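Local coordinates for nucleosome assembly protein 1, putative (PDB 3FS3), which probably acts as a histone chaperone, binding histones and chromatin as members of the nucleosome assembly protein family do, at residues Asn123-Val128 with Tyr271-Thr276; Glu134-Tyr139 with Asn167-Asn172. One frame throughout, in Å; residues are numbered along the deposited sequence.

Contact 1 of 2, residues Asn123-Val128 with Tyr271-Thr276; sequences NTVSHV and YEVALT
T124 sets its CG2 methyl off to one side of the E272 carboxylate plane, 3.7 Å from OE2, the two side chains crossing at about a right angle, while the flat backbone carbonyl of E272 is gripped on opposite faces by T276 OG1 and T276 N. This is helix-on-helix packing in the nucleosome assembly protein fold: the short helix 123-126 lies against helix 260-289, the last one modelled, with V125 and V273 as the nearest backbone positions. No hydrogen bond spans the two segments, and side-chain contacts alone join them. The same T124 CG2, anti to its backbone N, also reaches T276 OG1 at 3.6 Å, its side chain crossing that of T276 obliquely. V125 and T276 run antiparallel alongside one another, CG2 to CG2 at 3.8 Å. V128 and V273 instead meet tip to tip, 4.2 Å between their CG2 atoms. F237 touches V128 and F240 touches V273, while A274, turned away from helix 123-126, rests on Y179 of strand 174-181. T276 OG1 lies anti to its own carbonyl carbon (chi1 -59°), which turns the hydroxyl back along the helix to bond E272 O at 2.9 Å, tilted 30° from the carbonyl plane.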
loop_
_atom_site.group_PDB
_atom_site.type_symbol
_atom_site.label_atom_id
_atom_site.label_comp_id
_atom_site.label_asym_id
_atom_site.label_seq_id
_atom_site.Cartn_x
_atom_site.Cartn_y
_atom_site.Cartn_z
ATOM N N ASN A 123 17.339 -8.062 0.636
ATOM C CA ASN A 123 17.125 -8.568 1.993
ATOM C C ASN A 123 15.990 -9.570 2.147
ATOM O O ASN A 123 16.216 -10.704 2.568
ATOM C CB ASN A 123 16.893 -7.408 2.962
ATOM C CG ASN A 123 17.983 -6.357 2.883
ATOM O OD1 ASN A 123 19.167 -6.681 2.767
ATOM N ND2 ASN A 123 17.591 -5.089 2.958
ATOM N N THR A 124 14.775 -9.142 1.813
ATOM C CA THR A 124 13.587 -9.986 1.927
ATOM C C THR A 124 13.732 -11.351 1.254
ATOM O O THR A 124 13.478 -12.385 1.876
ATOM C CB THR A 124 12.346 -9.278 1.336
ATOM O OG1 THR A 124 12.166 -8.012 1.979
ATOM C CG2 THR A 124 11.102 -10.113 1.551
ATOM N N VAL A 125 14.136 -11.355 -0.014
ATOM C CA VAL A 125 14.295 -12.601 -0.760
ATOM C C VAL A 125 15.507 -13.405 -0.314
ATOM O O VAL A 125 15.480 -14.636 -0.319
ATOM C CB VAL A 125 14.434 -12.340 -2.273
ATOM C CG1 VAL A 125 14.678 -13.661 -3.008
ATOM C CG2 VAL A 125 13.185 -11.644 -2.798
ATOM N N SER A 126 16.573 -12.709 0.065
ATOM C CA SER A 126 17.784 -13.382 0.500
ATOM C C SER A 126 17.526 -14.280 1.707
ATOM O O SER A 126 18.210 -15.287 1.890
ATOM C CB SER A 126 18.870 -12.364 0.849
ATOM O OG SER A 126 20.092 -13.025 1.137
ATOM N N HIS A 127 16.532 -13.924 2.515
ATOM C CA HIS A 127 16.209 -14.703 3.710
ATOM C C HIS A 127 15.639 -16.091 3.439
ATOM O O HIS A 127 15.733 -16.970 4.295
ATOM C CB HIS A 127 15.247 -13.921 4.608
ATOM C CG HIS A 127 15.854 -12.693 5.207
ATOM N ND1 HIS A 127 15.106 -11.725 5.842
ATOM C CD2 HIS A 127 17.139 -12.266 5.253
ATOM C CE1 HIS A 127 15.904 -10.755 6.251
ATOM N NE2 HIS A 127 17.141 -11.059 5.906
ATOM N N VAL A 128 15.049 -16.296 2.265
ATOM C CA VAL A 128 14.497 -17.605 1.947
ATOM C C VAL A 128 15.376 -18.418 0.994
ATOM O O VAL A 128 14.975 -19.487 0.530
ATOM C CB VAL A 128 13.066 -17.488 1.373
ATOM C CG1 VAL A 128 12.126 -16.984 2.456
ATOM C CG2 VAL A 128 13.040 -16.542 0.174
ATOM N N TYR A 271 3.665 -14.292 0.330
ATOM C CA TYR A 271 3.152 -13.190 -0.459
ATOM C C TYR A 271 4.142 -12.030 -0.433
ATOM O O TYR A 271 4.268 -11.286 -1.406
ATOM C CB TYR A 271 1.810 -12.721 0.092
ATOM C CG TYR A 271 1.156 -11.671 -0.764
ATOM C CD1 TYR A 271 0.662 -11.986 -2.029
ATOM C CD2 TYR A 271 1.056 -10.350 -0.328
ATOM C CE1 TYR A 271 0.085 -11.010 -2.840
ATOM C CE2 TYR A 271 0.477 -9.366 -1.134
ATOM C CZ TYR A 271 -0.003 -9.704 -2.385
ATOM O OH TYR A 271 -0.565 -8.738 -3.189
ATOM N N GLU A 272 4.847 -11.881 0.684
ATOM C CA GLU A 272 5.818 -10.803 0.821
ATOM C C GLU A 272 6.951 -11.040 -0.169
ATOM O O GLU A 272 7.434 -10.114 -0.821
ATOM C CB GLU A 272 6.370 -10.763 2.247
ATOM C CG GLU A 272 6.946 -9.413 2.647
ATOM C CD GLU A 272 7.671 -9.458 3.977
ATOM O OE1 GLU A 272 7.159 -10.097 4.919
ATOM O OE2 GLU A 272 8.754 -8.843 4.084
ATOM N N VAL A 273 7.379 -12.290 -0.276
ATOM C CA VAL A 273 8.451 -12.640 -1.202
ATOM C C VAL A 273 8.004 -12.389 -2.640
ATOM O O VAL A 273 8.721 -11.770 -3.419
ATOM C CB VAL A 273 8.846 -14.123 -1.066
ATOM C CG1 VAL A 273 9.819 -14.506 -2.170
ATOM C CG2 VAL A 273 9.467 -14.369 0.302
ATOM N N ALA A 274 6.809 -12.866 -2.973
ATOM C CA ALA A 274 6.261 -12.715 -4.314
ATOM C C ALA A 274 6.163 -11.259 -4.713
ATOM O O ALA A 274 6.474 -10.889 -5.846
ATOM C CB ALA A 274 4.892 -13.355 -4.384
ATOM N N LEU A 275 5.724 -10.439 -3.769
ATOM C CA LEU A 275 5.561 -9.016 -4.002
ATOM C C LEU A 275 6.910 -8.353 -4.270
ATOM O O LEU A 275 7.021 -7.468 -5.111
ATOM C CB LEU A 275 4.898 -8.369 -2.785
ATOM C CG LEU A 275 4.144 -7.068 -3.055
ATOM C CD1 LEU A 275 2.915 -7.361 -3.915
ATOM C CD2 LEU A 275 3.716 -6.447 -1.737
ATOM N N THR A 276 7.933 -8.786 -3.542
ATOM C CA THR A 276 9.265 -8.226 -3.701
ATOM C C THR A 276 9.836 -8.578 -5.070
ATOM O O THR A 276 10.477 -7.748 -5.714
ATOM C CB THR A 276 10.217 -8.746 -2.609
ATOM O OG1 THR A 276 9.701 -8.389 -1.321
ATOM C CG2 THR A 276 11.599 -8.144 -2.770
#

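Contact 2 of 2, residues Glu134-Tyr139 with Asn167-Asn172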
loop_
_atom_site.group_PDB
_atom_site.type_symbol
_atom_site.label_atom_id
_atom_site.label_comp_id
_atom_site.label_asym_id
_atom_site.label_seq_id
_atom_site.Cartn_x
_atom_site.Cartn_y
_atom_site.Cartn_z
ATOM N N GLU A 134 21.399 -22.326 -4.107
ATOM C CA GLU A 134 22.243 -21.616 -5.065
ATOM C C GLU A 134 22.693 -22.408 -6.293
ATOM O O GLU A 134 22.773 -21.856 -7.394
ATOM C CB GLU A 134 23.452 -21.014 -4.333
ATOM C CG GLU A 134 23.034 -20.096 -3.181
ATOM C CD GLU A 134 24.194 -19.354 -2.547
ATOM O OE1 GLU A 134 25.166 -20.014 -2.127
ATOM O OE2 GLU A 134 24.132 -18.110 -2.461
ATOM N N GLU A 135 22.979 -23.693 -6.124
ATOM C CA GLU A 135 23.412 -24.488 -7.265
ATOM C C GLU A 135 22.269 -24.670 -8.250
ATOM O O GLU A 135 22.492 -24.966 -9.421
ATOM C CB GLU A 135 23.973 -25.849 -6.820
ATOM C CG GLU A 135 23.053 -26.716 -5.990
ATOM C CD GLU A 135 23.786 -27.915 -5.400
ATOM O OE1 GLU A 135 24.800 -27.706 -4.692
ATOM O OE2 GLU A 135 23.356 -29.064 -5.641
ATOM N N ILE A 136 21.043 -24.466 -7.784
ATOM C CA ILE A 136 19.892 -24.596 -8.666
ATOM C C ILE A 136 19.573 -23.243 -9.323
ATOM O O ILE A 136 19.312 -23.163 -10.530
ATOM C CB ILE A 136 18.654 -25.110 -7.890
ATOM C CG1 ILE A 136 18.990 -26.440 -7.211
ATOM C CG2 ILE A 136 17.477 -25.341 -8.847
ATOM C CD1 ILE A 136 17.889 -26.956 -6.297
ATOM N N LEU A 137 19.644 -22.179 -8.534
ATOM C CA LEU A 137 19.330 -20.841 -9.012
ATOM C C LEU A 137 20.277 -20.298 -10.092
ATOM O O LEU A 137 19.921 -19.378 -10.830
ATOM C CB LEU A 137 19.249 -19.881 -7.815
ATOM C CG LEU A 137 18.091 -20.151 -6.843
ATOM C CD1 LEU A 137 18.274 -19.309 -5.579
ATOM C CD2 LEU A 137 16.741 -19.828 -7.526
ATOM N N VAL A 138 21.473 -20.866 -10.193
ATOM C CA VAL A 138 22.419 -20.431 -11.209
ATOM C C VAL A 138 21.918 -20.815 -12.609
ATOM O O VAL A 138 22.439 -20.332 -13.611
ATOM C CB VAL A 138 23.825 -21.052 -10.996
ATOM C CG1 VAL A 138 24.416 -20.576 -9.661
ATOM C CG2 VAL A 138 23.740 -22.572 -11.041
ATOM N N TYR A 139 20.915 -21.685 -12.673
ATOM C CA TYR A 139 20.346 -22.106 -13.954
ATOM C C TYR A 139 19.191 -21.189 -14.358
ATOM O O TYR A 139 18.606 -21.344 -15.427
ATOM C CB TYR A 139 19.839 -23.547 -13.854
ATOM C CG TYR A 139 20.954 -24.568 -13.849
ATOM C CD1 TYR A 139 21.476 -25.056 -15.046
ATOM C CD2 TYR A 139 21.531 -25.004 -12.651
ATOM C CE1 TYR A 139 22.544 -25.949 -15.061
ATOM C CE2 TYR A 139 22.611 -25.900 -12.652
ATOM C CZ TYR A 139 23.111 -26.363 -13.865
ATOM O OH TYR A 139 24.200 -27.205 -13.905
ATOM N N ASN A 167 18.720 -28.358 -16.758
ATOM C CA ASN A 167 19.490 -28.503 -15.540
ATOM C C ASN A 167 19.342 -29.914 -14.967
ATOM O O ASN A 167 18.396 -30.621 -15.282
ATOM C CB ASN A 167 19.014 -27.447 -14.540
ATOM C CG ASN A 167 17.635 -27.748 -14.008
ATOM O OD1 ASN A 167 17.474 -28.623 -13.161
ATOM N ND2 ASN A 167 16.623 -27.041 -14.516
ATOM N N PRO A 168 20.283 -30.332 -14.108
ATOM C CA PRO A 168 20.263 -31.665 -13.496
ATOM C C PRO A 168 19.372 -31.836 -12.270
ATOM O O PRO A 168 19.386 -32.891 -11.631
ATOM C CB PRO A 168 21.740 -31.905 -13.183
ATOM C CG PRO A 168 22.198 -30.528 -12.771
ATOM C CD PRO A 168 21.537 -29.620 -13.794
ATOM N N PHE A 169 18.582 -30.819 -11.953
ATOM C CA PHE A 169 17.724 -30.877 -10.773
ATOM C C PHE A 169 16.271 -31.226 -11.067
ATOM O O PHE A 169 15.681 -32.062 -10.383
ATOM C CB PHE A 169 17.822 -29.550 -10.027
ATOM C CG PHE A 169 19.197 -29.263 -9.525
ATOM C CD1 PHE A 169 19.679 -29.903 -8.381
ATOM C CD2 PHE A 169 20.033 -28.400 -10.217
ATOM C CE1 PHE A 169 20.986 -29.690 -7.934
ATOM C CE2 PHE A 169 21.342 -28.176 -9.781
ATOM C CZ PHE A 169 21.819 -28.826 -8.633
ATOM N N PHE A 170 15.687 -30.580 -12.071
ATOM C CA PHE A 170 14.314 -30.870 -12.452
ATOM C C PHE A 170 14.158 -30.642 -13.943
ATOM O O PHE A 170 14.949 -29.920 -14.545
ATOM C CB PHE A 170 13.317 -30.019 -11.647
ATOM C CG PHE A 170 13.576 -28.541 -11.699
ATOM C CD1 PHE A 170 13.371 -27.822 -12.872
ATOM C CD2 PHE A 170 13.987 -27.858 -10.550
ATOM C CE1 PHE A 170 13.565 -26.443 -12.901
ATOM C CE2 PHE A 170 14.186 -26.477 -10.569
ATOM C CZ PHE A 170 13.972 -25.770 -11.749
ATOM N N SER A 171 13.151 -31.270 -14.539
ATOM C CA SER A 171 12.930 -31.157 -15.979
ATOM C C SER A 171 12.151 -29.920 -16.422
ATOM O O SER A 171 12.270 -29.498 -17.567
ATOM C CB SER A 171 12.210 -32.411 -16.490
ATOM O OG SER A 171 10.976 -32.597 -15.811
ATOM N N ASN A 172 11.359 -29.350 -15.520
ATOM C CA ASN A 172 10.545 -28.171 -15.832
ATOM C C ASN A 172 11.386 -27.079 -16.469
ATOM O O ASN A 172 12.441 -26.711 -15.941
ATOM C CB ASN A 172 9.903 -27.597 -14.563
ATOM C CG ASN A 172 9.251 -28.654 -13.707
ATOM O OD1 ASN A 172 9.933 -29.432 -13.038
ATOM N ND2 ASN A 172 7.925 -28.699 -13.726
#
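Y139 faces N167, whose Asx turn shapes the loop between strands 158-164 and 174-181 of the NAP-family antiparallel sheet; this loop packs against the last part of helix 131-137 and the residues after it. From its base outward, Y139 CB lies 4.0 Å from N167 CB, and the ring then takes that methylene over one face, as a CH-pi contact offset toward the rim: Y139 CG and CD1 lie under N167 CB, each 3.5 Å from it. Farther out, Y139 CE2 meets F169 CE2 at the edge of the phenylalanine ring, and at the tip Y139 CZ and OH each sit 3.6 Å from P168 CD. E135 O and I136 O both lie in the plane of the tyrosine ring, at its edge.

F169 is held from a face and from its rim. I136 CG1 stands almost squarely over the ring centre, 3.5 Å from the centroid and 7° off the normal, while CG2 of the same residue turns to F170 CE2. E135 runs across the ring's outer end, its OE2 3.4 Å from F169 CE1 near the ring plane, where the carboxylate would meet the slightly positive C-H rim. I208 and F238 also touch I136, and F164 meets the F170 ring edge-to-face. N167 CG sits between its backbone N and carbonyl carbon (chi1 71°), a turn that directs the amide away from Y139 into its own loop. There OD1 takes two backbone N-H groups, F169 N at 2.7 Å and, on a straighter line of 166°, F170 N at 2.9 Å.

From the N terminus the chain passes through the long helix 49-99 and helix 114-120 before reaching segment 123-128, on helix 123-126, the first half of contact 1. Helix 131-137 follows directly and opens contact 2. Strands 140-147 and 158-164 come next, and loop 167-172 closes contact 2 with 27 residues between its segments. Strands 174-181 and 192-197 complete the sheet before helix 260-289 closes contact 1 across 142 intervening residues. The smaller loop therefore lies wholly within the larger, without crossing. The centres of contacts 1 and 2 are about 20 Å apart, without touch; contact 1 ties helix to helix, contact 2 ties helix 131-137 and the turn into strand 140-147 to the loop between strands 158-164 and 174-181.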